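Local coordinates for protein kojibiose phosphorylase (Gut metagenome, PDB 6W0P) that belongs to glycoside hydrolase family 65, joining a beta-rich N-terminal domain to a largely helical central catalytic domain and a smaller C-terminal domain, at residues Tyr14-Asn19 and Leu117-Gly122; Ile96-Glu101 and Ile163-Lys168; Met373-Thr378 and Cys395-Thr400; Asp477-Met482 and Thr582-Gln587. One frame throughout, in Å; residues are numbered along the deposited sequence.

Interaction 1: residues Tyr14-Asn19 and Leu117-Gly122; sequences YRIVEN and LDLRSG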
loop_
_atom_site.group_PDB
_atom_site.type_symbol
_atom_site.label_atom_id
_atom_site.label_comp_id
_atom_site.label_asym_id
_atom_site.label_seq_id
_atom_site.Cartn_x
_atom_site.Cartn_y
_atom_site.Cartn_z
ATOM N N TYR A 14 21.386 -7.287 41.184
ATOM C CA TYR A 14 22.369 -7.954 40.278
ATOM C C TYR A 14 21.788 -9.187 39.564
ATOM O O TYR A 14 22.549 -9.858 38.861
ATOM C CB TYR A 14 23.653 -8.334 41.034
ATOM C CG TYR A 14 24.419 -7.179 41.633
ATOM C CD1 TYR A 14 25.214 -6.347 40.845
ATOM C CD2 TYR A 14 24.351 -6.916 42.996
ATOM C CE1 TYR A 14 25.923 -5.288 41.398
ATOM C CE2 TYR A 14 25.076 -5.882 43.563
ATOM C CZ TYR A 14 25.847 -5.058 42.758
ATOM O OH TYR A 14 26.518 -4.018 43.335
ATOM N N ARG A 15 20.501 -9.488 39.740
ATOM C CA ARG A 15 19.860 -10.666 39.116
ATOM C C ARG A 15 18.392 -10.373 38.792
ATOM O O ARG A 15 17.765 -9.558 39.481
ATOM C CB ARG A 15 19.951 -11.881 40.045
ATOM C CG ARG A 15 21.313 -12.066 40.699
ATOM C CD ARG A 15 21.437 -13.460 41.289
ATOM N NE ARG A 15 20.505 -13.642 42.383
ATOM C CZ ARG A 15 20.236 -14.808 42.980
ATOM N NH1 ARG A 15 20.848 -15.924 42.606
ATOM N NH2 ARG A 15 19.374 -14.831 43.985
ATOM N N ILE A 16 17.875 -11.026 37.758
ATOM C CA ILE A 16 16.422 -11.142 37.487
ATOM C C ILE A 16 16.050 -12.528 37.996
ATOM O O ILE A 16 16.763 -13.529 37.628
ATOM C CB ILE A 16 16.107 -10.945 35.995
ATOM C CG1 ILE A 16 16.830 -9.741 35.378
ATOM C CG2 ILE A 16 14.612 -10.843 35.778
ATOM C CD1 ILE A 16 16.570 -8.414 36.096
ATOM N N VAL A 17 15.040 -12.604 38.848
ATOM C CA VAL A 17 14.582 -13.886 39.444
ATOM C C VAL A 17 13.088 -14.045 39.176
ATOM O O VAL A 17 12.324 -13.093 39.481
ATOM C CB VAL A 17 14.915 -13.955 40.944
ATOM C CG1 VAL A 17 14.415 -15.263 41.569
ATOM C CG2 VAL A 17 16.407 -13.822 41.151
ATOM N N GLU A 18 12.694 -15.203 38.639
ATOM C CA GLU A 18 11.270 -15.640 38.593
ATOM C C GLU A 18 11.068 -16.689 39.691
ATOM O O GLU A 18 11.737 -17.704 39.638
ATOM C CB GLU A 18 10.877 -16.184 37.215
ATOM C CG GLU A 18 9.379 -16.446 37.077
ATOM C CD GLU A 18 8.943 -17.188 35.819
ATOM O OE1 GLU A 18 9.828 -17.677 35.052
ATOM O OE2 GLU A 18 7.713 -17.236 35.584
ATOM N N ASN A 19 10.247 -16.380 40.685
ATOM C CA ASN A 19 9.877 -17.282 41.809
ATOM C C ASN A 19 8.584 -17.993 41.403
ATOM O O ASN A 19 7.559 -17.305 41.288
ATOM C CB ASN A 19 9.658 -16.514 43.121
ATOM C CG ASN A 19 10.905 -16.304 43.956
ATOM O OD1 ASN A 19 12.003 -16.698 43.563
ATOM N ND2 ASN A 19 10.752 -15.671 45.112
ATOM N N LEU A 117 18.596 -15.018 36.076
ATOM C CA LEU A 117 19.621 -14.443 35.174
ATOM C C LEU A 117 20.563 -13.654 36.082
ATOM O O LEU A 117 20.089 -12.754 36.798
ATOM C CB LEU A 117 18.939 -13.591 34.103
ATOM C CG LEU A 117 19.878 -12.751 33.228
ATOM C CD1 LEU A 117 20.764 -13.634 32.379
ATOM C CD2 LEU A 117 19.104 -11.800 32.337
ATOM N N ASP A 118 21.839 -14.016 36.124
ATOM C CA ASP A 118 22.829 -13.271 36.944
ATOM C C ASP A 118 23.466 -12.184 36.070
ATOM O O ASP A 118 24.220 -12.507 35.158
ATOM C CB ASP A 118 23.862 -14.214 37.553
ATOM C CG ASP A 118 24.593 -13.573 38.710
ATOM O OD1 ASP A 118 24.911 -12.372 38.581
ATOM O OD2 ASP A 118 24.805 -14.284 39.742
ATOM N N LEU A 119 23.186 -10.924 36.360
ATOM C CA LEU A 119 23.649 -9.798 35.508
ATOM C C LEU A 119 25.175 -9.612 35.617
ATOM O O LEU A 119 25.706 -8.862 34.791
ATOM C CB LEU A 119 22.903 -8.531 35.895
ATOM C CG LEU A 119 21.379 -8.572 35.804
ATOM C CD1 LEU A 119 20.824 -7.263 36.308
ATOM C CD2 LEU A 119 20.889 -8.846 34.376
ATOM N N ARG A 120 25.876 -10.327 36.509
ATOM C CA ARG A 120 27.351 -10.172 36.663
ATOM C C ARG A 120 28.116 -11.230 35.862
ATOM O O ARG A 120 29.341 -11.074 35.737
ATOM C CB ARG A 120 27.744 -10.227 38.139
ATOM C CG ARG A 120 26.932 -9.285 39.010
ATOM C CD ARG A 120 26.954 -9.704 40.461
ATOM N NE ARG A 120 26.239 -10.960 40.616
ATOM C CZ ARG A 120 25.960 -11.502 41.803
ATOM N NH1 ARG A 120 26.342 -10.887 42.913
ATOM N NH2 ARG A 120 25.293 -12.642 41.879
ATOM N N SER A 121 27.438 -12.265 35.349
ATOM C CA SER A 121 28.086 -13.431 34.685
ATOM C C SER A 121 27.368 -13.811 33.386
ATOM O O SER A 121 28.016 -14.369 32.481
ATOM C CB SER A 121 28.157 -14.617 35.620
ATOM O OG SER A 121 26.865 -15.139 35.912
ATOM N N GLY A 122 26.092 -13.492 33.261
ATOM C CA GLY A 122 25.277 -13.978 32.148
ATOM C C GLY A 122 24.935 -15.436 32.389
ATOM O O GLY A 122 24.590 -16.095 31.434
HETATM O O HOH W 1 23.157 -16.305 40.627
#

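Interaction 2: residues Ile96-Glu101 and Ile163-Lys168; sequences IIHEDE and IDTDIK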
loop_
_atom_site.group_PDB
_atom_site.type_symbol
_atom_site.label_atom_id
_atom_site.label_comp_id
_atom_site.label_asym_id
_atom_site.label_seq_id
_atom_site.Cartn_x
_atom_site.Cartn_y
_atom_site.Cartn_z
ATOM N N ILE A 96 14.166 -35.298 28.454
ATOM C CA ILE A 96 14.306 -36.099 29.692
ATOM C C ILE A 96 13.081 -37.010 29.829
ATOM O O ILE A 96 11.950 -36.515 29.721
ATOM C CB ILE A 96 14.536 -35.170 30.891
ATOM C CG1 ILE A 96 15.798 -34.331 30.682
ATOM C CG2 ILE A 96 14.597 -35.987 32.173
ATOM C CD1 ILE A 96 16.072 -33.316 31.780
ATOM N N ILE A 97 13.336 -38.314 30.014
ATOM C CA ILE A 97 12.306 -39.385 30.189
ATOM C C ILE A 97 12.631 -40.166 31.468
ATOM O O ILE A 97 13.778 -40.592 31.632
ATOM C CB ILE A 97 12.228 -40.293 28.947
ATOM C CG1 ILE A 97 12.076 -39.475 27.663
ATOM C CG2 ILE A 97 11.119 -41.333 29.088
ATOM C CD1 ILE A 97 13.393 -39.113 27.018
ATOM N N HIS A 98 11.636 -40.296 32.340
ATOM C CA HIS A 98 11.644 -41.164 33.544
ATOM C C HIS A 98 10.531 -42.209 33.405
ATOM O O HIS A 98 9.360 -41.815 33.419
ATOM C CB HIS A 98 11.426 -40.319 34.796
ATOM C CG HIS A 98 11.439 -41.083 36.076
ATOM N ND1 HIS A 98 10.417 -40.979 37.004
ATOM C CD2 HIS A 98 12.348 -41.930 36.601
ATOM C CE1 HIS A 98 10.718 -41.705 38.058
ATOM N NE2 HIS A 98 11.892 -42.307 37.831
ATOM N N GLU A 99 10.866 -43.487 33.256
ATOM C CA GLU A 99 9.831 -44.557 33.239
ATOM C C GLU A 99 8.711 -44.156 32.269
ATOM O O GLU A 99 7.508 -44.096 32.662
ATOM C CB GLU A 99 9.315 -44.743 34.666
ATOM C CG GLU A 99 10.420 -45.121 35.626
ATOM C CD GLU A 99 9.997 -45.204 37.076
ATOM O OE1 GLU A 99 8.854 -44.809 37.385
ATOM O OE2 GLU A 99 10.817 -45.669 37.887
ATOM N N ASP A 100 9.106 -43.810 31.051
ATOM C CA ASP A 100 8.190 -43.504 29.913
ATOM C C ASP A 100 7.395 -42.195 30.103
ATOM O O ASP A 100 6.704 -41.832 29.126
ATOM C CB ASP A 100 7.281 -44.698 29.604
ATOM C CG ASP A 100 7.755 -45.433 28.361
ATOM O OD1 ASP A 100 8.109 -46.643 28.480
ATOM O OD2 ASP A 100 7.799 -44.781 27.290
ATOM N N GLU A 101 7.518 -41.487 31.246
ATOM C CA GLU A 101 6.991 -40.100 31.427
ATOM C C GLU A 101 8.057 -39.106 30.957
ATOM O O GLU A 101 9.193 -39.164 31.488
ATOM C CB GLU A 101 6.599 -39.831 32.880
ATOM C CG GLU A 101 6.144 -38.405 33.115
ATOM C CD GLU A 101 5.864 -38.044 34.565
ATOM O OE1 GLU A 101 5.593 -36.851 34.817
ATOM O OE2 GLU A 101 5.921 -38.947 35.437
ATOM N N ILE A 163 15.031 -40.889 45.469
ATOM C CA ILE A 163 15.138 -42.387 45.472
ATOM C C ILE A 163 16.064 -42.834 44.349
ATOM O O ILE A 163 16.211 -42.092 43.387
ATOM C CB ILE A 163 13.773 -43.093 45.329
ATOM C CG1 ILE A 163 13.081 -42.732 44.015
ATOM C CG2 ILE A 163 12.873 -42.824 46.524
ATOM C CD1 ILE A 163 11.821 -43.516 43.750
ATOM N N ASP A 164 16.614 -44.041 44.462
ATOM C CA ASP A 164 17.255 -44.770 43.332
ATOM C C ASP A 164 16.242 -44.856 42.185
ATOM O O ASP A 164 15.114 -45.326 42.428
ATOM C CB ASP A 164 17.746 -46.164 43.740
ATOM C CG ASP A 164 18.925 -46.152 44.699
ATOM O OD1 ASP A 164 19.652 -45.140 44.730
ATOM O OD2 ASP A 164 19.098 -47.145 45.428
ATOM N N THR A 165 16.614 -44.373 41.000
ATOM C CA THR A 165 15.807 -44.514 39.760
ATOM C C THR A 165 16.706 -44.320 38.535
ATOM O O THR A 165 17.871 -43.850 38.682
ATOM C CB THR A 165 14.634 -43.526 39.734
ATOM O OG1 THR A 165 13.808 -43.873 38.623
ATOM C CG2 THR A 165 15.068 -42.075 39.612
ATOM N N ASP A 166 16.157 -44.640 37.372
ATOM C CA ASP A 166 16.818 -44.552 36.050
ATOM C C ASP A 166 16.116 -43.443 35.267
ATOM O O ASP A 166 14.871 -43.345 35.347
ATOM C CB ASP A 166 16.733 -45.877 35.280
ATOM C CG ASP A 166 17.652 -46.984 35.777
ATOM O OD1 ASP A 166 18.475 -46.716 36.681
ATOM O OD2 ASP A 166 17.536 -48.119 35.250
ATOM N N ILE A 167 16.875 -42.634 34.533
ATOM C CA ILE A 167 16.291 -41.634 33.599
ATOM C C ILE A 167 17.045 -41.733 32.287
ATOM O O ILE A 167 18.184 -42.232 32.295
ATOM C CB ILE A 167 16.362 -40.209 34.173
ATOM C CG1 ILE A 167 17.789 -39.656 34.130
ATOM C CG2 ILE A 167 15.780 -40.169 35.576
ATOM C CD1 ILE A 167 17.869 -38.185 34.462
ATOM N N LYS A 168 16.429 -41.223 31.229
ATOM C CA LYS A 168 17.083 -41.047 29.923
ATOM C C LYS A 168 17.252 -39.552 29.664
ATOM O O LYS A 168 16.295 -38.811 29.883
ATOM C CB LYS A 168 16.254 -41.699 28.821
ATOM C CG LYS A 168 17.059 -41.982 27.566
ATOM C CD LYS A 168 16.269 -41.902 26.280
ATOM C CE LYS A 168 17.192 -42.004 25.084
ATOM N NZ LYS A 168 16.439 -42.317 23.850
HETATM O O HOH W 2 13.470 -44.646 33.412
#

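Interaction 3: residues Met373-Thr378 and Cys395-Thr400; sequences MFRYNT and CFPVAT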
loop_
_atom_site.group_PDB
_atom_site.type_symbol
_atom_site.label_atom_id
_atom_site.label_comp_id
_atom_site.label_asym_id
_atom_site.label_seq_id
_atom_site.Cartn_x
_atom_site.Cartn_y
_atom_site.Cartn_z
ATOM N N MET A 373 30.963 0.806 10.812
ATOM C CA MET A 373 31.609 -0.053 9.774
ATOM C C MET A 373 30.544 -0.968 9.174
ATOM O O MET A 373 30.602 -1.278 7.945
ATOM C CB MET A 373 32.742 -0.912 10.348
ATOM C CG MET A 373 34.018 -0.142 10.667
ATOM S SD MET A 373 34.606 0.935 9.370
ATOM C CE MET A 373 34.839 -0.239 8.041
ATOM N N PHE A 374 29.564 -1.360 9.983
ATOM C CA PHE A 374 28.424 -2.129 9.442
ATOM C C PHE A 374 27.875 -1.361 8.240
ATOM O O PHE A 374 27.549 -2.019 7.235
ATOM C CB PHE A 374 27.325 -2.393 10.470
ATOM C CG PHE A 374 26.014 -2.709 9.802
ATOM C CD1 PHE A 374 25.828 -3.906 9.129
ATOM C CD2 PHE A 374 24.994 -1.778 9.781
ATOM C CE1 PHE A 374 24.626 -4.191 8.501
ATOM C CE2 PHE A 374 23.799 -2.055 9.139
ATOM C CZ PHE A 374 23.617 -3.263 8.500
ATOM N N ARG A 375 27.743 -0.035 8.360
ATOM C CA ARG A 375 27.171 0.841 7.300
ATOM C C ARG A 375 28.178 1.006 6.157
ATOM O O ARG A 375 27.755 1.040 5.006
ATOM C CB ARG A 375 26.755 2.200 7.871
ATOM C CG ARG A 375 25.669 2.104 8.932
ATOM C CD ARG A 375 24.359 1.494 8.439
ATOM N NE ARG A 375 23.264 1.767 9.373
ATOM C CZ ARG A 375 21.983 1.476 9.183
ATOM N NH1 ARG A 375 21.582 0.880 8.076
ATOM N NH2 ARG A 375 21.095 1.784 10.112
ATOM N N TYR A 376 29.463 1.147 6.456
ATOM C CA TYR A 376 30.501 1.221 5.403
ATOM C C TYR A 376 30.407 -0.060 4.575
ATOM O O TYR A 376 30.447 0.011 3.343
ATOM C CB TYR A 376 31.918 1.418 5.949
ATOM C CG TYR A 376 32.898 1.516 4.813
ATOM C CD1 TYR A 376 33.042 2.690 4.092
ATOM C CD2 TYR A 376 33.547 0.382 4.348
ATOM C CE1 TYR A 376 33.868 2.754 2.981
ATOM C CE2 TYR A 376 34.378 0.427 3.240
ATOM C CZ TYR A 376 34.535 1.613 2.549
ATOM O OH TYR A 376 35.362 1.630 1.464
ATOM N N ASN A 377 30.223 -1.202 5.233
ATOM C CA ASN A 377 30.298 -2.525 4.567
ATOM C C ASN A 377 28.978 -2.830 3.851
ATOM O O ASN A 377 28.921 -3.893 3.216
ATOM C CB ASN A 377 30.730 -3.620 5.544
ATOM C CG ASN A 377 32.177 -3.492 5.967
ATOM O OD1 ASN A 377 33.047 -3.225 5.138
ATOM N ND2 ASN A 377 32.452 -3.685 7.246
ATOM N N THR A 378 27.962 -1.964 3.968
ATOM C CA THR A 378 26.664 -2.082 3.245
ATOM C C THR A 378 26.469 -0.842 2.364
ATOM O O THR A 378 25.319 -0.588 1.966
ATOM C CB THR A 378 25.475 -2.281 4.202
ATOM O OG1 THR A 378 25.594 -1.388 5.316
ATOM C CG2 THR A 378 25.386 -3.709 4.688
ATOM N N CYS A 395 21.631 5.738 -0.425
ATOM C CA CYS A 395 20.373 5.892 0.339
ATOM C C CYS A 395 20.300 4.715 1.303
ATOM O O CYS A 395 19.918 3.617 0.857
ATOM C CB CYS A 395 19.153 5.921 -0.566
ATOM S SG CYS A 395 17.599 6.045 0.359
ATOM N N PHE A 396 20.743 4.900 2.542
ATOM C CA PHE A 396 20.706 3.828 3.563
ATOM C C PHE A 396 19.245 3.536 3.898
ATOM O O PHE A 396 18.419 4.445 4.052
ATOM C CB PHE A 396 21.539 4.210 4.790
ATOM C CG PHE A 396 23.016 4.039 4.593
ATOM C CD1 PHE A 396 23.604 2.795 4.757
ATOM C CD2 PHE A 396 23.805 5.105 4.211
ATOM C CE1 PHE A 396 24.961 2.623 4.529
ATOM C CE2 PHE A 396 25.157 4.929 3.970
ATOM C CZ PHE A 396 25.735 3.691 4.135
ATOM N N PRO A 397 18.887 2.246 4.047
ATOM C CA PRO A 397 17.492 1.861 4.191
ATOM C C PRO A 397 16.869 2.150 5.563
ATOM O O PRO A 397 17.586 2.222 6.539
ATOM C CB PRO A 397 17.562 0.348 3.926
ATOM C CG PRO A 397 18.935 -0.048 4.470
ATOM C CD PRO A 397 19.813 1.100 4.044
ATOM N N VAL A 398 15.536 2.215 5.600
ATOM C CA VAL A 398 14.703 2.315 6.833
ATOM C C VAL A 398 14.952 1.077 7.696
ATOM O O VAL A 398 15.261 1.214 8.898
ATOM C CB VAL A 398 13.212 2.467 6.481
ATOM C CG1 VAL A 398 12.335 2.358 7.709
ATOM C CG2 VAL A 398 12.950 3.774 5.754
ATOM N N ALA A 399 14.808 -0.107 7.105
ATOM C CA ALA A 399 14.953 -1.390 7.819
ATOM C C ALA A 399 15.801 -2.343 6.982
ATOM O O ALA A 399 15.469 -2.537 5.793
ATOM C CB ALA A 399 13.590 -1.958 8.106
ATOM N N THR A 400 16.830 -2.941 7.598
ATOM C CA THR A 400 17.749 -3.883 6.913
ATOM C C THR A 400 18.537 -4.717 7.924
ATOM O O THR A 400 18.764 -4.213 9.074
ATOM C CB THR A 400 18.696 -3.107 5.990
ATOM O OG1 THR A 400 19.264 -4.033 5.072
ATOM C CG2 THR A 400 19.800 -2.383 6.731
HETATM O O HOH W 3 18.656 0.889 8.790
#

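Interaction 4: residues Asp477-Met482 and Thr582-Gln587; sequences DEFKLM and TDIIKQ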
loop_
_atom_site.group_PDB
_atom_site.type_symbol
_atom_site.label_atom_id
_atom_site.label_comp_id
_atom_site.label_asym_id
_atom_site.label_seq_id
_atom_site.Cartn_x
_atom_site.Cartn_y
_atom_site.Cartn_z
ATOM N N ASP A 477 8.512 11.992 12.547
ATOM C CA ASP A 477 7.058 12.018 12.864
ATOM C C ASP A 477 6.342 11.323 11.709
ATOM O O ASP A 477 6.135 11.944 10.657
ATOM C CB ASP A 477 6.475 13.425 13.080
ATOM C CG ASP A 477 4.951 13.427 13.143
ATOM O OD1 ASP A 477 4.409 12.377 13.502
ATOM O OD2 ASP A 477 4.300 14.470 12.794
ATOM N N GLU A 478 5.990 10.065 11.894
ATOM C CA GLU A 478 5.400 9.245 10.813
ATOM C C GLU A 478 3.946 9.634 10.573
ATOM O O GLU A 478 3.341 9.036 9.666
ATOM C CB GLU A 478 5.530 7.764 11.147
ATOM C CG GLU A 478 6.974 7.355 11.319
ATOM C CD GLU A 478 7.166 5.875 11.550
ATOM O OE1 GLU A 478 6.169 5.165 11.650
ATOM O OE2 GLU A 478 8.299 5.459 11.585
ATOM N N PHE A 479 3.416 10.600 11.311
ATOM C CA PHE A 479 2.030 11.073 11.131
ATOM C C PHE A 479 1.983 12.169 10.070
ATOM O O PHE A 479 0.896 12.684 9.852
ATOM C CB PHE A 479 1.437 11.494 12.470
ATOM C CG PHE A 479 1.272 10.369 13.463
ATOM C CD1 PHE A 479 1.360 9.033 13.078
ATOM C CD2 PHE A 479 0.935 10.652 14.782
ATOM C CE1 PHE A 479 1.183 8.005 13.999
ATOM C CE2 PHE A 479 0.718 9.626 15.693
ATOM C CZ PHE A 479 0.867 8.307 15.307
ATOM N N LYS A 480 3.091 12.454 9.386
ATOM C CA LYS A 480 3.155 13.467 8.293
ATOM C C LYS A 480 3.789 12.842 7.047
ATOM O O LYS A 480 5.033 12.619 7.058
ATOM C CB LYS A 480 3.901 14.717 8.758
ATOM C CG LYS A 480 3.034 15.661 9.568
ATOM C CD LYS A 480 1.927 16.300 8.743
ATOM C CE LYS A 480 0.734 16.701 9.577
ATOM N NZ LYS A 480 0.242 15.582 10.422
ATOM N N LEU A 481 2.964 12.616 6.024
ATOM C CA LEU A 481 3.295 11.833 4.801
ATOM C C LEU A 481 3.205 12.696 3.532
ATOM O O LEU A 481 2.178 13.342 3.317
ATOM C CB LEU A 481 2.344 10.634 4.731
ATOM C CG LEU A 481 2.339 9.860 3.412
ATOM C CD1 LEU A 481 3.728 9.343 3.060
ATOM C CD2 LEU A 481 1.335 8.723 3.461
ATOM N N MET A 482 4.252 12.679 2.704
ATOM C CA MET A 482 4.310 13.376 1.391
ATOM C C MET A 482 4.182 14.872 1.675
ATOM O O MET A 482 3.432 15.598 0.965
ATOM C CB MET A 482 3.205 12.932 0.424
ATOM C CG MET A 482 3.295 11.470 -0.023
ATOM S SD MET A 482 4.767 11.063 -0.965
ATOM C CE MET A 482 4.741 12.339 -2.230
ATOM N N THR A 582 -4.127 15.864 10.888
ATOM C CA THR A 582 -4.239 16.594 12.180
ATOM C C THR A 582 -2.869 17.192 12.516
ATOM O O THR A 582 -1.954 17.094 11.679
ATOM C CB THR A 582 -4.699 15.693 13.340
ATOM O OG1 THR A 582 -3.626 14.830 13.728
ATOM C CG2 THR A 582 -5.916 14.856 13.011
ATOM N N ASP A 583 -2.737 17.761 13.715
ATOM C CA ASP A 583 -1.465 18.308 14.246
ATOM C C ASP A 583 -0.999 17.422 15.406
ATOM O O ASP A 583 -0.298 17.916 16.301
ATOM C CB ASP A 583 -1.655 19.779 14.596
ATOM C CG ASP A 583 -2.521 20.032 15.811
ATOM O OD1 ASP A 583 -3.229 19.086 16.251
ATOM O OD2 ASP A 583 -2.468 21.163 16.299
ATOM N N ILE A 584 -1.415 16.160 15.404
ATOM C CA ILE A 584 -0.960 15.127 16.372
ATOM C C ILE A 584 0.327 14.543 15.798
ATOM O O ILE A 584 0.319 14.138 14.621
ATOM C CB ILE A 584 -2.027 14.039 16.562
ATOM C CG1 ILE A 584 -3.357 14.595 17.077
ATOM C CG2 ILE A 584 -1.500 12.940 17.456
ATOM C CD1 ILE A 584 -4.517 13.680 16.824
ATOM N N ILE A 585 1.367 14.465 16.625
ATOM C CA ILE A 585 2.746 14.058 16.254
ATOM C C ILE A 585 3.068 12.736 16.955
ATOM O O ILE A 585 2.705 12.554 18.158
ATOM C CB ILE A 585 3.725 15.179 16.624
ATOM C CG1 ILE A 585 3.510 16.412 15.748
ATOM C CG2 ILE A 585 5.166 14.720 16.561
ATOM C CD1 ILE A 585 3.965 17.684 16.418
ATOM N N LYS A 586 3.707 11.825 16.227
ATOM C CA LYS A 586 4.034 10.494 16.766
ATOM C C LYS A 586 5.206 10.616 17.740
ATOM O O LYS A 586 5.157 10.017 18.803
ATOM C CB LYS A 586 4.339 9.540 15.617
ATOM C CG LYS A 586 4.642 8.104 16.029
ATOM C CD LYS A 586 5.007 7.300 14.802
ATOM C CE LYS A 586 5.551 5.927 15.097
ATOM N NZ LYS A 586 4.429 5.088 15.552
ATOM N N GLN A 587 6.245 11.346 17.366
ATOM C CA GLN A 587 7.531 11.277 18.086
ATOM C C GLN A 587 8.326 12.525 17.735
ATOM O O GLN A 587 7.950 13.274 16.845
ATOM C CB GLN A 587 8.251 9.984 17.712
ATOM C CG GLN A 587 8.698 9.918 16.243
ATOM C CD GLN A 587 9.138 8.523 15.842
ATOM O OE1 GLN A 587 8.328 7.688 15.478
ATOM N NE2 GLN A 587 10.436 8.267 15.872
HETATM O O HOH W 4 1.681 15.175 12.719
#

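Interaction 1: residues Tyr14-Asn19 and Leu117-Gly122
Arg15 and Asp118 form a non-hydrogen-bonded antiparallel pair where strand 15-19 lies beside the end of strand 109-118, in the large antiparallel sheet of the N-terminal domain. Next to them Ile16 and Leu117 make the hydrogen-bonded pair, bonded in both directions, and Leu119 N adds a further rung to Tyr14 O (2.8 Å). Followed outward, Arg15 first sets CB 3.4 Å from Leu117 O, then CG against the carboxylate carbon of Asp118. Its CD lies 3.8 Å from Asp118 OD2 and close to Arg120 NH2. A bend at chi3 (-66°) places NE, which pairs with Glu12. At the tip, NH1 donates to a water in the guanidinium plane, and that water donates to Asp118 OD2 (2.8 Å). The same carboxylate is gripped side-on by Arg120, with NE on the syn lone pair of OD1 (2.8 Å) and NH2 on OD2 (2.7 Å). Arg120 N meets OD1 on its anti side, closing an Asx turn. Tyr14 CB rests over one face of this guanidinium, 3.6 Å from Arg120 CD. With three N-H groups and a water directed at it, Asp118 is probably kept ionised, and its charge, with that of Glu12, would offset the repulsion between two neighbouring arginines.

Interaction 2: residues Ile96-Glu101 and Ile163-Lys168
Lys168, Ile97 and His98 carry most of this contact between neighbouring strands 94-98 and 165-174, part of a five-stranded antiparallel sheet in the beta-sandwich of the N-terminal domain. Ile97 and Lys168 are a hydrogen-bonded antiparallel pair. Lys168 N reaches Ile97 O at 2.8 Å in an almost straight bond (174°), and Ile97 N returns a bond to Lys168 O at 3.0 Å. Their side chains lie side by side, pointing the same way. The aliphatic part of the lysine does the touching, its CD 4.1 Å from Ile97 CD1, while NZ goes on to a salt bridge with Glu170 of its own strand. His98, the last residue of the strand and the first of a type I' turn to Glu101, turns its side chain another way. Its CG stands anti to the backbone N (chi1 -179°), and the ring presents its edge to the opposite strand. CD2 lies 3.2 Å from Asp166 O, near the ring plane, and ND1 is hydrogen-bonded to Thr132. Over one face, toward the rim, sits Glu99 CD, whose carboxylate is held through OE1 by Asn133. A water accepts from Glu99 N and donates to Asp166 O, bridging the turn to strand 165-174 beyond the last direct backbone pair. Further along, His98 NE2 and Thr165 OG1 share a short but bent hydrogen bond (2.6 Å, 142°) in the imidazole plane, and either may donate.

Interaction 3: residues Met373-Thr378 and Cys395-Thr400
Arg375 and Phe396 make the main contact, joining the C-terminal end of helix 365-376 to the loop after helix 379-388, within the alpha/alpha barrel of the catalytic domain. The apolar contacts use the aliphatic part of the arginine. Its CB lies 3.8 Å from Phe396 CE1, and a turn at chi2 (-61°) places CD 4.0 Å from Phe396 CD1. The guanidinium plane is inclined 76° to the ring and not stacked on it. Thr400 adds its methyl, CG2, which meets the rim of the Phe374 ring near its plane, 4.3 Å from CZ, and also approaches Arg375 NH1. The polar link from the helix end to the loop runs through a water that accepts from Arg375 NH2 (2.9 Å) and lies 2.8 Å from Pro397 O, one of several acceptors in its reach. The same NH2 has a salt bridge to Glu353. Thr378 OG1 donates to Phe374 O at 2.8 Å while lying over the Phe374 ring centre. A third kind of contact sets carbonyl against aromatic edge, with Arg375 O in the ring plane, 3.2 Å from Phe396 CE1. Thr378 N gives this carbonyl a weak bond, and the slightly positive rim of the phenyl ring may add electrostatic stabilisation.

Interaction 4: residues Asp477-Met482 and Thr582-Gln587
This is a buried loop-to-loop contact of the catalytic domain, in which Asp477 and Phe479 meet Lys586: residues 477-482 precede helix 487-504, and residues 582-587 lead toward helix 590-596. Lys586 N donates to Asp477 OD1 at 2.9 Å in a nearly straight bond (176°). Phe479 N reaches the same oxygen at 3.0 Å from the opposite face of the carboxylate plane. That second bond makes an Asx turn, inside a type I turn from Asp477 to Lys480, and on the other loop Thr582 OG1 accepts from Ile584 N to close an ST turn. From the Asp477-Lys480 turn the Phe479 ring faces Lys586, whose CB sits over the ring centre, 3.5 Å from the centroid, in a CH-pi contact. Ile584 O lies at the edge of the same ring. Lys586 then runs past Glu478, its CE 3.6 Å from Glu478 OE1, but NZ forms its salt bridge with Glu620. Lys480, bent at chi2 and chi4, brings NZ to Thr582 O (2.9 Å) and to Phe479 O, with Tyr580 O a further acceptor. A water links Lys480 NZ, Asp477 OD2 and Ile584 O, and OD2 also binds Gln548. Nearby, Asp583 OD2 is hydrogen-bonded to Gln463 of the second subunit.

How the interactions relate
Interactions 1 and 2 both pair antiparallel strands of the N-terminal domain, but in different sheets, with nearest atoms about 17 Å apart. Both are partly buried, interaction 2 being the more peripheral, with some exposed residues. Backbone ladders align them, and their polar side chains gather where the ladder ends: a carboxylate between arginines in interaction 1, an imidazole-hydroxyl pair in interaction 2. Interactions 3 and 4 are buried in the catalytic domain, about 6 Å apart at their nearest atoms, without strand ladders. There phenylalanine rings pack against aliphatic side-chain segments, and waters link loop carbonyls to charged groups. Direct hydrogen bonds cross interaction 4, whereas interaction 3 relies on packing and a water.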